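Local coordinates for protein CDA peptide synthetase I (Streptomyces coelicolor, PDB 5DU9) that is the condensation domain of a nonribosomal peptide synthetase, a two-lobed fold of the CoA-dependent acyltransferase clan, modelled here with (2S)-2-amino-N-butyl-propanamide, at residues A[16-20]-A[156-160]; A[237-241]-A[386-391]; A[96-100]-A[134-138]; A[137-141]-A[152-157]; A[10-14]-A[195-201]. The protein carries 1 engineered substitution. One frame throughout, in Å; residues are numbered along the deposited sequence.

How the contacts relate
Contacts 1 and 4 are buried and share V156 and H157 at the end of strand 149-157. Contact 4 is sheet pairing built on backbone hydrogen bonds, whereas contact 1 joins the loop beyond that strand to helix 14-24 through apolar packing, one amide-carbonyl bond and the ligand. Contacts 2, 3 and 5 are partly buried. Contact 3 has no hydrogen bond between its segments and passes into contact 4 through L137 and S138. Contact 5 meets the start of the same helix as contact 1 with carboxylates and waters. In contact 2 a single antiparallel bridge ties two loops; it touches contact 1 by packing of H158 NE2 on S387 O, 3.6 Å apart.

Contact 1: residues A[16-20]-A[156-160]. Engineered in segment 16-20: C18 (natural residue Glu). With UM2 ((2S)-2-amino-N-butyl-propanamide), chain E.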
# COMPACT_ATOMS: atom_id res chain seq x y z
N GLN A 16 9.77 -0.89 -9.91
CA GLN A 16 10.11 0.45 -10.38
C GLN A 16 10.03 0.54 -11.90
O GLN A 16 9.55 1.54 -12.44
CB GLN A 16 11.50 0.84 -9.89
CG GLN A 16 11.53 1.16 -8.41
CD GLN A 16 12.92 1.50 -7.90
OE1 GLN A 16 13.89 0.81 -8.21
NE2 GLN A 16 13.02 2.56 -7.12
N HIS A 17 10.48 -0.51 -12.59
CA HIS A 17 10.34 -0.59 -14.05
C HIS A 17 8.86 -0.49 -14.44
O HIS A 17 8.52 0.17 -15.42
CB HIS A 17 10.93 -1.89 -14.59
CG HIS A 17 12.40 -1.84 -14.85
ND1 HIS A 17 12.94 -1.09 -15.88
CD2 HIS A 17 13.44 -2.45 -14.25
CE1 HIS A 17 14.26 -1.24 -15.88
NE2 HIS A 17 14.58 -2.06 -14.90
N CYS A 18 8.00 -1.15 -13.67
CA CYS A 18 6.57 -1.15 -13.93
C CYS A 18 5.98 0.26 -13.82
O CYS A 18 5.23 0.71 -14.70
CB CYS A 18 5.86 -2.09 -12.95
SG CYS A 18 4.06 -2.14 -13.08
N VAL A 19 6.32 0.96 -12.74
CA VAL A 19 5.84 2.31 -12.54
C VAL A 19 6.40 3.24 -13.62
O VAL A 19 5.69 4.09 -14.14
CB VAL A 19 6.23 2.84 -11.14
CG1 VAL A 19 5.89 4.31 -10.99
CG2 VAL A 19 5.51 2.02 -10.07
N TRP A 20 7.67 3.06 -13.96
CA TRP A 20 8.29 3.90 -14.97
C TRP A 20 7.54 3.79 -16.30
O TRP A 20 7.20 4.80 -16.91
CB TRP A 20 9.77 3.53 -15.16
CG TRP A 20 10.47 4.50 -16.05
CD1 TRP A 20 11.02 5.70 -15.69
CD2 TRP A 20 10.70 4.37 -17.46
NE1 TRP A 20 11.57 6.32 -16.78
CE2 TRP A 20 11.39 5.53 -17.88
CE3 TRP A 20 10.39 3.39 -18.40
CZ2 TRP A 20 11.78 5.73 -19.20
CZ3 TRP A 20 10.77 3.59 -19.71
CH2 TRP A 20 11.46 4.75 -20.10
N VAL A 156 4.46 10.76 -1.77
CA VAL A 156 5.57 10.23 -2.54
C VAL A 156 5.15 9.96 -3.97
O VAL A 156 3.95 9.93 -4.29
CB VAL A 156 6.12 8.92 -1.93
CG1 VAL A 156 6.61 9.14 -0.51
CG2 VAL A 156 5.05 7.81 -1.96
N HIS A 157 6.14 9.76 -4.82
CA HIS A 157 5.92 9.09 -6.09
C HIS A 157 6.07 7.61 -5.81
O HIS A 157 7.01 7.20 -5.14
CB HIS A 157 6.90 9.55 -7.16
CG HIS A 157 6.46 9.19 -8.54
ND1 HIS A 157 6.40 7.88 -8.98
CD2 HIS A 157 6.05 9.96 -9.57
CE1 HIS A 157 5.97 7.87 -10.24
NE2 HIS A 157 5.75 9.11 -10.61
N HIS A 158 5.14 6.80 -6.31
CA HIS A 158 5.16 5.37 -6.04
C HIS A 158 6.48 4.72 -6.48
O HIS A 158 6.86 3.67 -5.95
CB HIS A 158 3.97 4.69 -6.73
CG HIS A 158 3.51 3.44 -6.03
ND1 HIS A 158 4.32 2.73 -5.17
CD2 HIS A 158 2.32 2.80 -6.05
CE1 HIS A 158 3.65 1.69 -4.70
NE2 HIS A 158 2.43 1.71 -5.22
N ILE A 159 7.20 5.34 -7.41
CA ILE A 159 8.43 4.74 -7.91
C ILE A 159 9.54 4.70 -6.86
O ILE A 159 10.48 3.92 -7.01
CB ILE A 159 8.95 5.46 -9.19
CG1 ILE A 159 9.86 4.52 -9.99
CG2 ILE A 159 9.66 6.77 -8.85
CD1 ILE A 159 10.17 5.00 -11.40
N VAL A 160 9.44 5.51 -5.80
CA VAL A 160 10.51 5.52 -4.78
C VAL A 160 10.09 4.89 -3.45
O VAL A 160 10.96 4.48 -2.67
CB VAL A 160 11.02 6.96 -4.49
CG1 VAL A 160 11.78 7.51 -5.70
CG2 VAL A 160 9.90 7.90 -4.09
CCH UM2 E . 3.33 -2.71 -11.53
CCI UM2 E . 3.79 -1.87 -10.35
CCJ UM2 E . 2.93 -0.63 -10.13
CCK UM2 E . 1.63 -0.93 -9.37
NCL UM2 E . 1.78 -0.97 -7.92
CCM UM2 E . 0.88 -0.42 -7.10
OCN UM2 E . 0.17 0.52 -7.43
CCO UM2 E . 0.75 -1.02 -5.73
CCP UM2 E . -0.26 -2.16 -5.78
NCQ UM2 E . 0.26 -0.01 -4.78
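H157 meets helix 14-24 at a ring edge: its CE1 lies 3.6 Å from V19 CG1, close to the ring plane. On the same ring ND1 accepts the backbone N of I159 at 3.1 Å, also in plane, while NE2 bonds to Q23, and the two bonds together fix the ring's rotation. H158 NE2 accepts NCQ of (2S)-2-amino-N-butyl-propanamide at 2.8 Å, and H158 ND1 makes a weak bond to I161 O. The ligand's other end is covalently joined to the engineered C18, with C18 SG and ligand CCH 1.8 Å apart, and V19 CG2 packs on its butyl chain. I159 supplies most of the remaining contact. Its CB rests 3.7 Å from V19 CG1, and its CG1, anti to the backbone N (chi1 -158°), carries CD1 to 4.1 Å from W20 CB. The carbonyl O of I159 receives Q16 NE2 at 2.9 Å, nearly straight (162° at the hydrogen) and in the Q16 amide plane; the glutamine chain, extended beyond CG, reaches it. H157 and H158 open the HHxxxDG signature of condensation domains, held here against the helix bearing the ligand's attachment point.

Contact 2: residues A[237-241]-A[386-391]; sequences RALAP and SSGPTT
Segments 237-241 and 386-391 run roughly antiparallel, their end-to-end directions 151° apart, and meet in one hydrogen-bonded pair of L239 with T390. L239 N donates to T390 O at 3.1 Å, and T390 N returns a bond to L239 O at 2.9 Å. T390 O has a second donor in N412 ND2. No further bridge follows; on both sides of this pair the segments are loop. The segment 386-391 is the crossover between the two sheets, carrying the chain from strand 379-384 of the six-stranded sheet to strand 393-398 of the four-stranded one, and 237-241 leads into strand 242-248 at the edge of that second sheet. The backbone angles at G388 call for glycine, since a CB would be jammed against the preceding carbonyl O, and the G388 carbonyl O faces P241 CD at 3.4 Å. S386 OG approaches the same proline ring, 3.6 Å from P241 CG. T390 holds OG1 anti to its own N (chi1 -177°), where D392 N bonds to it; the methyl CG2 is thereby directed to P241 CB. On the other flank of the bridge, A238 CB touches P389 CB at 4.2 Å, while T391 CG2 lies 3.6 Å from A238 N. Nearby, S387 bonds to E410 through OG and touches the bound (2S)-2-amino-N-butyl-propanamide.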
# COMPACT_ATOMS: atom_id res chain seq x y z
N ARG A 237 -8.52 2.70 -17.79
CA ARG A 237 -7.10 2.76 -17.46
C ARG A 237 -6.91 3.10 -15.98
O ARG A 237 -7.84 3.55 -15.31
CB ARG A 237 -6.39 3.80 -18.33
CG ARG A 237 -6.95 5.20 -18.22
CD ARG A 237 -6.25 6.15 -19.18
NE ARG A 237 -6.42 5.75 -20.58
CZ ARG A 237 -7.42 6.14 -21.36
NH1 ARG A 237 -8.36 6.95 -20.91
NH2 ARG A 237 -7.47 5.71 -22.62
N ALA A 238 -5.70 2.87 -15.47
CA ALA A 238 -5.40 3.07 -14.05
C ALA A 238 -5.32 4.55 -13.72
O ALA A 238 -4.55 5.30 -14.31
CB ALA A 238 -4.11 2.37 -13.68
N LEU A 239 -6.13 4.97 -12.75
CA LEU A 239 -6.25 6.37 -12.37
C LEU A 239 -6.13 6.53 -10.87
O LEU A 239 -6.45 5.62 -10.12
CB LEU A 239 -7.60 6.94 -12.83
CG LEU A 239 -7.90 6.93 -14.33
CD1 LEU A 239 -9.35 7.34 -14.57
CD2 LEU A 239 -6.95 7.84 -15.09
N ALA A 240 -5.68 7.70 -10.43
CA ALA A 240 -5.66 8.01 -9.00
C ALA A 240 -7.07 7.86 -8.47
O ALA A 240 -8.02 8.34 -9.09
CB ALA A 240 -5.13 9.41 -8.75
N PRO A 241 -7.23 7.17 -7.33
CA PRO A 241 -8.58 6.87 -6.84
C PRO A 241 -9.26 8.00 -6.10
O PRO A 241 -8.61 8.89 -5.54
CB PRO A 241 -8.34 5.70 -5.88
CG PRO A 241 -6.96 5.93 -5.36
CD PRO A 241 -6.19 6.49 -6.53
N SER A 386 -3.57 7.42 -0.03
CA SER A 386 -3.80 6.82 -1.34
C SER A 386 -2.72 5.77 -1.60
O SER A 386 -1.54 6.09 -1.59
CB SER A 386 -3.79 7.88 -2.44
OG SER A 386 -4.04 7.29 -3.70
N SER A 387 -3.13 4.52 -1.81
CA SER A 387 -2.18 3.42 -1.92
C SER A 387 -1.67 3.22 -3.35
O SER A 387 -0.65 2.56 -3.55
CB SER A 387 -2.81 2.12 -1.42
OG SER A 387 -3.70 1.55 -2.37
N GLY A 388 -2.35 3.80 -4.33
CA GLY A 388 -1.94 3.66 -5.72
C GLY A 388 -3.10 3.78 -6.67
O GLY A 388 -4.26 3.72 -6.25
N PRO A 389 -2.82 3.96 -7.97
CA PRO A 389 -3.89 4.08 -8.96
C PRO A 389 -4.59 2.75 -9.19
O PRO A 389 -4.02 1.70 -8.90
CB PRO A 389 -3.16 4.54 -10.22
CG PRO A 389 -1.79 4.00 -10.07
CD PRO A 389 -1.48 4.03 -8.60
N THR A 390 -5.81 2.80 -9.73
CA THR A 390 -6.59 1.59 -9.94
C THR A 390 -7.49 1.71 -11.17
O THR A 390 -7.95 2.80 -11.52
CB THR A 390 -7.45 1.27 -8.69
OG1 THR A 390 -8.16 0.04 -8.90
CG2 THR A 390 -8.43 2.39 -8.40
N THR A 391 -7.70 0.57 -11.82
CA THR A 391 -8.65 0.47 -12.91
C THR A 391 -10.07 0.23 -12.39
O THR A 391 -11.04 0.36 -13.13
CB THR A 391 -8.28 -0.68 -13.87
OG1 THR A 391 -8.23 -1.92 -13.14
CG2 THR A 391 -6.93 -0.43 -14.52

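Contact 3: residues A[96-100]-A[134-138]; sequences VPYTP and RPGLS
P97, T99 and P100 pack on P135 and G136 in a loop-to-loop van der Waals contact near the rim of the six-stranded sheet, its centre about 23 Å from the centre of the chain; no hydrogen bond crosses it. P135 takes the central place. Its CG stands 4.0 Å from P97 CB, the two proline side chains crossing at about a right angle, and its CB comes to 3.5 Å from T99 OG1. That oxygen has its polar partner in C80 O, so its approach to the proline carbon is packing alone. Torsion places the other branch: with T99 CG2 anti to the backbone N and OG1 beside it (chi1 -68°), the methyl is directed at G136, 3.6 Å from its CA. The absence of a side chain on G136 is what permits this closeness, and its positive phi of 88° also suits glycine. P100 completes the patch with CD at 3.3 Å from P135 O. Just beyond, L137 is the centre of an inverse gamma turn, whose S138 N to G136 O bond, 2.9 Å long, is weak. R66 of strand 65-69 touches both P97 and P135. The two loops lead into strands 103-107 and 138-146, parallel neighbours in the sheet that are joined through helix 114-126 as a beta-alpha-beta crossover, and the contact sits just ahead of both.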
# COMPACT_ATOMS: atom_id res chain seq x y z
N VAL A 96 25.70 18.32 -10.49
CA VAL A 96 24.85 17.27 -9.94
C VAL A 96 23.85 17.86 -8.95
O VAL A 96 24.25 18.43 -7.93
CB VAL A 96 25.67 16.18 -9.24
CG1 VAL A 96 24.76 15.16 -8.60
CG2 VAL A 96 26.62 15.51 -10.23
N PRO A 97 22.54 17.72 -9.23
CA PRO A 97 21.56 18.33 -8.32
C PRO A 97 21.58 17.72 -6.92
O PRO A 97 21.83 16.52 -6.79
CB PRO A 97 20.22 18.07 -9.02
CG PRO A 97 20.46 16.87 -9.86
CD PRO A 97 21.89 16.97 -10.31
N TYR A 98 21.33 18.54 -5.91
CA TYR A 98 21.14 18.06 -4.55
C TYR A 98 19.67 17.73 -4.34
O TYR A 98 18.80 18.43 -4.85
CB TYR A 98 21.57 19.10 -3.51
CG TYR A 98 23.06 19.31 -3.37
CD1 TYR A 98 23.89 18.27 -2.96
CD2 TYR A 98 23.63 20.55 -3.60
CE1 TYR A 98 25.26 18.46 -2.82
CE2 TYR A 98 24.99 20.75 -3.46
CZ TYR A 98 25.80 19.71 -3.07
OH TYR A 98 27.16 19.90 -2.92
N THR A 99 19.39 16.66 -3.61
CA THR A 99 18.02 16.39 -3.20
C THR A 99 17.58 17.50 -2.25
O THR A 99 18.21 17.71 -1.21
CB THR A 99 17.88 15.02 -2.51
OG1 THR A 99 18.09 13.99 -3.47
CG2 THR A 99 16.48 14.85 -1.90
N PRO A 100 16.49 18.21 -2.58
CA PRO A 100 15.97 19.19 -1.63
C PRO A 100 15.21 18.51 -0.50
O PRO A 100 14.61 17.46 -0.71
CB PRO A 100 15.05 20.06 -2.48
CG PRO A 100 14.57 19.14 -3.55
CD PRO A 100 15.70 18.19 -3.83
N ARG A 134 13.89 14.96 -11.32
CA ARG A 134 14.24 15.85 -10.21
C ARG A 134 14.34 15.03 -8.93
O ARG A 134 13.38 14.38 -8.54
CB ARG A 134 13.21 16.96 -10.06
CG ARG A 134 13.05 17.83 -11.29
N PRO A 135 15.51 15.04 -8.27
CA PRO A 135 15.67 14.15 -7.11
C PRO A 135 14.84 14.58 -5.90
O PRO A 135 14.55 15.76 -5.74
CB PRO A 135 17.17 14.24 -6.80
CG PRO A 135 17.57 15.57 -7.31
CD PRO A 135 16.73 15.83 -8.52
N GLY A 136 14.46 13.61 -5.08
CA GLY A 136 13.65 13.88 -3.90
C GLY A 136 12.18 13.84 -4.24
O GLY A 136 11.48 14.85 -4.19
N LEU A 137 11.71 12.65 -4.57
CA LEU A 137 10.36 12.47 -5.09
C LEU A 137 9.37 12.25 -3.96
O LEU A 137 8.66 11.25 -3.91
CB LEU A 137 10.34 11.30 -6.08
CG LEU A 137 11.14 11.64 -7.34
CD1 LEU A 137 11.61 10.39 -8.06
CD2 LEU A 137 10.31 12.50 -8.28
N SER A 138 9.34 13.21 -3.05
CA SER A 138 8.41 13.16 -1.94
C SER A 138 8.01 14.56 -1.50
O SER A 138 8.62 15.55 -1.91
CB SER A 138 9.01 12.37 -0.77
OG SER A 138 10.15 13.02 -0.24

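Contact 4: residues A[137-141]-A[152-157]; sequences LSSHA and YYLGVH
Strands 138-146 and 149-157 form an antiparallel hairpin, their local axes 171° apart and 4.4 Å at closest approach, with S139-G155 and A141-Y153 as hydrogen-bonded pairs and S138-V156 and H140-L154 as non-hydrogen-bonded ones. S139 N reaches G155 O at 2.7 Å, G155 N returns a bond to S139 O, and the ladder ends with H157 N on L137 O at 3.1 Å. H140 dominates one face. Y152, from the partner strand, brings its OH to H140 ND1 at 2.8 Å, near the imidazole plane. S138 OG, between its backbone N and carbonyl carbon (chi1 64°), meets H140 NE2 on the other side, also at 2.8 Å. L154 lies alongside H140, pointing the same way, with L154 CD1 3.4 Å from H140 CE1. F169 of helix 163-182 packs on this face, meeting the H140 ring. The opposite face carries S139, A141 and Y153. Here the tyrosine ring spans G155, and the missing side chain of G155 is what allows Y153 OH to lie where it does. Y153 OH and S139 OG then bond to the two oxygens of D125 on helix 114-126. A141 O both accepts Y153 N and lies over one face of the Y152 ring. With both nitrogens of H140 paired to hydroxyls, its ring is fixed in rotation, and the side-chain polar groups of S138, H140 and Y152 on one face, and of S139 and Y153 on the other, have defined partners.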
# COMPACT_ATOMS: atom_id res chain seq x y z
N LEU A 137 11.71 12.65 -4.57
CA LEU A 137 10.36 12.47 -5.09
C LEU A 137 9.37 12.25 -3.96
O LEU A 137 8.66 11.25 -3.91
CB LEU A 137 10.34 11.30 -6.08
CG LEU A 137 11.14 11.64 -7.34
CD1 LEU A 137 11.61 10.39 -8.06
CD2 LEU A 137 10.31 12.50 -8.28
N SER A 138 9.34 13.21 -3.05
CA SER A 138 8.41 13.16 -1.94
C SER A 138 8.01 14.56 -1.50
O SER A 138 8.62 15.55 -1.91
CB SER A 138 9.01 12.37 -0.77
OG SER A 138 10.15 13.02 -0.24
N SER A 139 6.97 14.60 -0.67
CA SER A 139 6.41 15.85 -0.18
C SER A 139 6.04 15.63 1.29
O SER A 139 5.38 14.65 1.62
CB SER A 139 5.18 16.24 -1.00
OG SER A 139 4.61 17.45 -0.55
N HIS A 140 6.48 16.54 2.15
CA HIS A 140 6.33 16.38 3.59
C HIS A 140 5.68 17.59 4.22
O HIS A 140 6.07 18.73 3.97
CB HIS A 140 7.69 16.14 4.24
CG HIS A 140 8.44 14.98 3.66
ND1 HIS A 140 8.60 13.79 4.33
CD2 HIS A 140 9.07 14.83 2.47
CE1 HIS A 140 9.30 12.95 3.58
NE2 HIS A 140 9.59 13.56 2.45
N ALA A 141 4.67 17.34 5.05
CA ALA A 141 4.02 18.42 5.78
C ALA A 141 3.63 17.99 7.19
O ALA A 141 3.13 16.88 7.39
CB ALA A 141 2.79 18.91 5.03
N TYR A 152 1.26 14.23 10.38
CA TYR A 152 2.42 14.23 9.48
C TYR A 152 2.03 13.56 8.18
O TYR A 152 1.69 12.39 8.16
CB TYR A 152 3.61 13.49 10.11
CG TYR A 152 4.88 13.66 9.31
CD1 TYR A 152 5.08 12.98 8.11
CD2 TYR A 152 5.89 14.52 9.74
CE1 TYR A 152 6.23 13.15 7.37
CE2 TYR A 152 7.04 14.68 9.01
CZ TYR A 152 7.21 14.00 7.83
OH TYR A 152 8.37 14.17 7.10
N TYR A 153 2.11 14.32 7.08
CA TYR A 153 1.80 13.81 5.75
C TYR A 153 3.05 13.44 4.98
O TYR A 153 3.97 14.24 4.84
CB TYR A 153 1.00 14.85 4.96
CG TYR A 153 0.93 14.59 3.46
CD1 TYR A 153 0.19 13.54 2.95
CD2 TYR A 153 1.57 15.43 2.57
CE1 TYR A 153 0.10 13.32 1.58
CE2 TYR A 153 1.50 15.22 1.20
CZ TYR A 153 0.76 14.17 0.71
OH TYR A 153 0.68 13.97 -0.65
N LEU A 154 3.06 12.21 4.48
CA LEU A 154 4.12 11.72 3.61
C LEU A 154 3.54 11.45 2.23
O LEU A 154 2.82 10.47 2.03
CB LEU A 154 4.74 10.44 4.18
CG LEU A 154 5.74 9.71 3.27
CD1 LEU A 154 6.96 10.57 2.98
CD2 LEU A 154 6.15 8.38 3.89
N GLY A 155 3.85 12.35 1.29
CA GLY A 155 3.45 12.18 -0.09
C GLY A 155 4.66 11.71 -0.86
O GLY A 155 5.77 12.20 -0.64
N VAL A 156 4.46 10.76 -1.77
CA VAL A 156 5.57 10.23 -2.54
C VAL A 156 5.15 9.96 -3.97
O VAL A 156 3.95 9.93 -4.29
CB VAL A 156 6.12 8.92 -1.93
CG1 VAL A 156 6.61 9.14 -0.51
CG2 VAL A 156 5.05 7.81 -1.96
N HIS A 157 6.14 9.76 -4.82
CA HIS A 157 5.92 9.09 -6.09
C HIS A 157 6.07 7.61 -5.81
O HIS A 157 7.01 7.20 -5.14
CB HIS A 157 6.90 9.55 -7.16
CG HIS A 157 6.46 9.19 -8.54
ND1 HIS A 157 6.40 7.88 -8.98
CD2 HIS A 157 6.05 9.96 -9.57
CE1 HIS A 157 5.97 7.87 -10.24
NE2 HIS A 157 5.75 9.11 -10.61

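Contact 5: residues A[10-14]-A[195-201]; sequences HGLTS and DRMVAGE
H10 and D195 are brought together by their first torsions: with chi1 -63° H10 CG lies beside its own backbone N, and D195 CG does likewise; this brings ND1 to the carboxylate. Imidazole and carboxylate meet nearly coplanar, 20° apart. H10 ND1 donates to D195 OD1 at 2.8 Å, nearly straight (163° at the hydrogen) and on the syn lone pair, with a weak second bond to OD2. Farther along helix 194-205, E201, extended beyond CG, sends OE1 to S14 N at 2.8 Å, again using the syn lone pair. Between these two ends V198 packs directly: its CG2 lies 3.7 Å from T13 CG2, the side chains crossing at about a right angle, and 3.6 Å from G11 O. T13 itself is the N-cap of helix 14-24, its OG1 bonded to Q16 N and to M308 O. Waters fill in the polar edge. One accepts from G11 N and donates to D195 OD1 at 3.1 Å; a second lies within bonding distance of G11 O and D195 OD1; a third donates to L12 O and to E201 OE1, the latter at 2.7 Å. R77 of strand 75-79 touches both H10 and D195. The contact thus joins the segment ahead of helix 14-24 to helix 194-205 by two carboxylates at its ends and an apolar middle. E201 at the first amide of helix 14-24 probably benefits from that helix's positive N-terminal end, and the D195 carboxylate would favour a proton on H10 ND1.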
# COMPACT_ATOMS: atom_id res chain seq x y z
N HIS A 10 22.22 3.12 -11.43
CA HIS A 10 21.62 2.05 -10.65
C HIS A 10 20.45 1.40 -11.38
O HIS A 10 19.63 2.09 -11.99
CB HIS A 10 21.16 2.58 -9.29
CG HIS A 10 22.27 3.10 -8.44
ND1 HIS A 10 23.07 2.28 -7.67
CD2 HIS A 10 22.72 4.36 -8.22
CE1 HIS A 10 23.96 3.00 -7.02
NE2 HIS A 10 23.77 4.27 -7.34
N GLY A 11 20.38 0.08 -11.33
CA GLY A 11 19.29 -0.64 -11.95
C GLY A 11 18.00 -0.45 -11.17
O GLY A 11 18.03 -0.29 -9.95
N LEU A 12 16.88 -0.44 -11.89
CA LEU A 12 15.57 -0.37 -11.26
C LEU A 12 15.11 -1.75 -10.83
O LEU A 12 15.46 -2.75 -11.45
CB LEU A 12 14.53 0.22 -12.22
CG LEU A 12 14.42 1.74 -12.33
CD1 LEU A 12 15.71 2.34 -12.86
CD2 LEU A 12 13.24 2.10 -13.22
N THR A 13 14.32 -1.79 -9.76
CA THR A 13 13.63 -3.02 -9.39
C THR A 13 12.54 -3.28 -10.43
O THR A 13 12.20 -2.39 -11.21
CB THR A 13 12.97 -2.93 -8.02
OG1 THR A 13 11.92 -1.96 -8.07
CG2 THR A 13 13.99 -2.52 -6.95
N SER A 14 11.99 -4.48 -10.42
CA SER A 14 10.89 -4.81 -11.32
C SER A 14 9.71 -3.87 -11.12
O SER A 14 9.12 -3.38 -12.08
CB SER A 14 10.45 -6.26 -11.13
OG SER A 14 11.43 -7.16 -11.61
N ASP A 195 21.05 -1.93 -4.60
CA ASP A 195 21.75 -2.62 -5.68
C ASP A 195 21.73 -4.13 -5.45
O ASP A 195 21.52 -4.90 -6.38
CB ASP A 195 23.20 -2.13 -5.80
CG ASP A 195 23.31 -0.77 -6.45
OD1 ASP A 195 22.40 -0.39 -7.23
OD2 ASP A 195 24.31 -0.07 -6.21
N ARG A 196 21.95 -4.56 -4.21
CA ARG A 196 21.94 -5.99 -3.90
C ARG A 196 20.54 -6.57 -4.04
O ARG A 196 20.39 -7.72 -4.46
CB ARG A 196 22.49 -6.24 -2.50
CG ARG A 196 24.00 -6.15 -2.40
CD ARG A 196 24.50 -6.69 -1.08
NE ARG A 196 24.55 -5.66 -0.04
CZ ARG A 196 24.17 -5.82 1.22
NH1 ARG A 196 23.68 -6.98 1.65
NH2 ARG A 196 24.27 -4.81 2.07
N MET A 197 19.53 -5.79 -3.68
CA MET A 197 18.14 -6.21 -3.81
C MET A 197 17.79 -6.42 -5.29
O MET A 197 17.18 -7.41 -5.68
CB MET A 197 17.20 -5.18 -3.16
CG MET A 197 15.72 -5.58 -3.14
SD MET A 197 14.73 -4.55 -2.03
CE MET A 197 14.89 -2.93 -2.79
N VAL A 198 18.21 -5.47 -6.13
CA VAL A 198 18.00 -5.58 -7.57
C VAL A 198 18.76 -6.77 -8.15
O VAL A 198 18.25 -7.49 -9.01
CB VAL A 198 18.43 -4.28 -8.28
CG1 VAL A 198 18.46 -4.45 -9.80
CG2 VAL A 198 17.49 -3.15 -7.89
N ALA A 199 19.98 -6.99 -7.68
CA ALA A 199 20.77 -8.13 -8.15
C ALA A 199 20.06 -9.44 -7.82
O ALA A 199 20.13 -10.41 -8.60
CB ALA A 199 22.16 -8.11 -7.53
N GLY A 200 19.37 -9.48 -6.69
CA GLY A 200 18.60 -10.64 -6.30
C GLY A 200 17.49 -10.93 -7.28
O GLY A 200 17.23 -12.08 -7.63
N GLU A 201 16.82 -9.87 -7.74
CA GLU A 201 15.74 -10.02 -8.71
C GLU A 201 16.29 -10.53 -10.03
O GLU A 201 15.70 -11.40 -10.66
CB GLU A 201 15.00 -8.69 -8.92
CG GLU A 201 14.34 -8.13 -7.67
CD GLU A 201 13.42 -6.96 -7.97
OE1 GLU A 201 13.65 -6.27 -8.99
OE2 GLU A 201 12.46 -6.74 -7.20
O HOH W 1 19.75 -0.05 -7.62
O HOH W 2 22.26 -1.59 -10.04
O HOH W 3 15.26 -5.82 -11.08